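Protein LEC-6 (Caenorhabditis elegans, PDB 3VV1) is a galectin that binds galactose-containing glycans, with a preference for fucose-containing saccharides. Local coordinates at residues 70-75 / 135-140. Numbering follows the deposited sequence.
Sequences DIVLHF and ERTPSH. With GAL (beta-D-galactopyranose), chain C.
Glu135 meets Val72 first: its CB lies 4.1 Å from Val72 CG1, and the two side chains cross at a slant. Its carboxylate turns back to its own loop. Ser139 OG donates to Glu135 OE1 on the syn side at 2.8 Å, and Ser139 N donates to Glu135 OE2 from above the carboxylate plane at 3.0 Å. Both oxygens are thus tied to one residue, which closes the turn. With chi1 at 72° and an extended chain beyond CG, the carboxylate reaches Ser139. Arg136 N reaches the other segment through a water, which accepts from it and donates to Val72 O at 2.7 Å. The Arg136 guanidinium bonds to Ser96 O, Ser88 OG and Asn87 OD1, and Asn87 in turn binds the galactose. Thr137 points its CB toward 70-75, but its carbonyl O makes the closer approach, 3.9 Å from Val72 CG1. Pro138 also contributes its carbonyl, with O 3.8 Å from Val72 CG2. Ser139 CB completes the contact against Val72 CG1. Val72 and Leu73 both face Leu65, a classic beta bulge, and the chain turns a corner at Val72. Two residues on, His74 shares a hydrogen bond with the galactose, NE2 to O4 2.7 Å, with O4 at the ring edge. Asn64 OD1 binds its ND1 and probably helps to fix the ring's rotation. No direct hydrogen bond joins the two segments: the valine methyls meet carbonyl oxygens and carbons, and water bridges the backbones. The loop thus probably owes its shape more to its own Glu135-Ser139 bonds than to the strand.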
loop_
_atom_site.group_PDB
_atom_site.type_symbol
_atom_site.label_atom_id
_atom_site.label_comp_id
_atom_site.label_asym_id
_atom_site.label_seq_id
_atom_site.Cartn_x
_atom_site.Cartn_y
_atom_site.Cartn_z
ATOM N N ASP A 70 -14.087 8.512 14.884
ATOM C CA ASP A 70 -13.446 8.692 16.189
ATOM C C ASP A 70 -11.998 8.381 16.135
ATOM O O ASP A 70 -11.541 7.766 15.140
ATOM C CB ASP A 70 -14.156 7.830 17.260
ATOM C CG ASP A 70 -15.275 8.579 17.942
ATOM O OD1 ASP A 70 -15.059 9.731 18.473
ATOM O OD2 ASP A 70 -16.386 8.033 17.922
ATOM N N ILE A 71 -11.266 8.727 17.195
ATOM C CA ILE A 71 -9.865 8.327 17.299
ATOM C C ILE A 71 -9.778 7.052 18.167
ATOM O O ILE A 71 -10.175 7.057 19.346
ATOM C CB ILE A 71 -8.973 9.406 17.931
ATOM C CG1 ILE A 71 -9.024 10.667 17.038
ATOM C CG2 ILE A 71 -7.555 8.843 18.075
ATOM C CD1 ILE A 71 -8.390 11.872 17.739
ATOM N N VAL A 72 -9.376 5.930 17.575
ATOM C CA VAL A 72 -9.240 4.684 18.367
ATOM C C VAL A 72 -8.054 4.767 19.319
ATOM O O VAL A 72 -8.151 4.354 20.473
ATOM C CB VAL A 72 -9.096 3.466 17.444
ATOM C CG1 VAL A 72 -8.591 2.218 18.210
ATOM C CG2 VAL A 72 -10.439 3.169 16.772
ATOM N N LEU A 73 -6.911 5.307 18.845
ATOM C CA LEU A 73 -5.774 5.561 19.716
ATOM C C LEU A 73 -5.074 6.830 19.343
ATOM O O LEU A 73 -4.726 7.046 18.162
ATOM C CB LEU A 73 -4.777 4.396 19.638
ATOM C CG LEU A 73 -3.430 4.643 20.344
ATOM C CD1 LEU A 73 -3.545 4.864 21.864
ATOM C CD2 LEU A 73 -2.503 3.477 20.098
ATOM N N HIS A 74 -4.919 7.718 20.348
ATOM C CA HIS A 74 -4.121 8.927 20.212
ATOM C C HIS A 74 -2.948 8.650 21.116
ATOM O O HIS A 74 -3.107 8.525 22.333
ATOM C CB HIS A 74 -4.986 10.106 20.729
ATOM C CG HIS A 74 -4.221 11.403 20.973
ATOM N ND1 HIS A 74 -3.895 12.245 19.957
ATOM C CD2 HIS A 74 -3.818 12.034 22.146
ATOM C CE1 HIS A 74 -3.323 13.374 20.445
ATOM N NE2 HIS A 74 -3.250 13.237 21.799
ATOM N N PHE A 75 -1.757 8.542 20.533
ATOM C CA PHE A 75 -0.507 8.263 21.273
ATOM C C PHE A 75 0.279 9.581 21.273
ATOM O O PHE A 75 0.692 10.056 20.201
ATOM C CB PHE A 75 0.248 7.148 20.511
ATOM C CG PHE A 75 1.644 6.903 21.036
ATOM C CD1 PHE A 75 1.858 5.941 22.038
ATOM C CD2 PHE A 75 2.765 7.618 20.530
ATOM C CE1 PHE A 75 3.128 5.676 22.530
ATOM C CE2 PHE A 75 4.042 7.342 21.054
ATOM C CZ PHE A 75 4.231 6.376 22.014
ATOM N N GLU A 135 -8.235 -1.077 23.516
ATOM C CA GLU A 135 -9.061 -0.164 22.709
ATOM C C GLU A 135 -10.514 -0.092 23.261
ATOM O O GLU A 135 -11.041 -1.032 23.914
ATOM C CB GLU A 135 -9.047 -0.545 21.202
ATOM C CG GLU A 135 -9.851 -1.820 20.910
ATOM C CD GLU A 135 -9.544 -2.396 19.542
ATOM O OE1 GLU A 135 -8.386 -2.321 19.100
ATOM O OE2 GLU A 135 -10.471 -2.975 18.922
ATOM N N ARG A 136 -11.117 1.065 23.048
ATOM C CA ARG A 136 -12.454 1.349 23.549
ATOM C C ARG A 136 -13.504 1.399 22.440
ATOM O O ARG A 136 -14.696 1.463 22.724
ATOM C CB ARG A 136 -12.370 2.698 24.304
ATOM C CG ARG A 136 -11.562 2.663 25.582
ATOM C CD ARG A 136 -10.401 3.589 25.491
ATOM N NE ARG A 136 -9.621 3.595 26.707
ATOM C CZ ARG A 136 -9.048 4.716 27.179
ATOM N NH1 ARG A 136 -9.254 5.841 26.501
ATOM N NH2 ARG A 136 -8.298 4.700 28.302
ATOM N N THR A 137 -13.035 1.344 21.183
ATOM C CA THR A 137 -13.843 1.368 19.934
ATOM C C THR A 137 -13.099 0.404 18.984
ATOM O O THR A 137 -11.880 0.337 19.070
ATOM C CB THR A 137 -13.859 2.814 19.372
ATOM O OG1 THR A 137 -14.536 3.644 20.346
ATOM C CG2 THR A 137 -14.669 2.845 18.139
ATOM N N PRO A 138 -13.823 -0.342 18.092
ATOM C CA PRO A 138 -13.118 -1.356 17.322
ATOM C C PRO A 138 -12.071 -0.786 16.366
ATOM O O PRO A 138 -12.357 0.116 15.519
ATOM C CB PRO A 138 -14.238 -2.051 16.519
ATOM C CG PRO A 138 -15.419 -1.928 17.438
ATOM C CD PRO A 138 -15.281 -0.515 17.996
ATOM N N SER A 139 -10.873 -1.334 16.447
ATOM C CA SER A 139 -9.794 -0.936 15.529
ATOM C C SER A 139 -9.988 -1.464 14.111
ATOM O O SER A 139 -9.334 -0.971 13.177
ATOM C CB SER A 139 -8.429 -1.329 16.061
ATOM O OG SER A 139 -8.387 -2.724 16.359
ATOM N N HIS A 140 -10.899 -2.416 13.901
ATOM C CA HIS A 140 -11.282 -2.786 12.483
ATOM C C HIS A 140 -11.782 -1.602 11.649
ATOM O O HIS A 140 -11.629 -1.610 10.426
ATOM C CB HIS A 140 -12.241 -3.983 12.333
ATOM C CG HIS A 140 -13.582 -3.776 12.954
ATOM N ND1 HIS A 140 -14.486 -2.834 12.509
ATOM C CD2 HIS A 140 -14.244 -4.511 13.948
ATOM C CE1 HIS A 140 -15.611 -2.919 13.233
ATOM N NE2 HIS A 140 -15.474 -3.946 14.108
HETATM C C1 GAL C . -5.456 17.155 25.863
HETATM C C2 GAL C . -4.680 17.671 24.613
HETATM C C3 GAL C . -5.111 16.932 23.402
HETATM C C4 GAL C . -4.986 15.421 23.655
HETATM C C5 GAL C . -5.758 15.069 24.936
HETATM C C6 GAL C . -5.686 13.554 25.238
HETATM O O2 GAL C . -4.960 19.044 24.457
HETATM O O3 GAL C . -4.231 17.264 22.293
HETATM O O4 GAL C . -3.593 15.058 23.784
HETATM O O5 GAL C . -5.232 15.752 26.018
HETATM O O6 GAL C . -6.422 13.287 26.447
HETATM O O HOH W 1 -10.430 3.257 21.440
#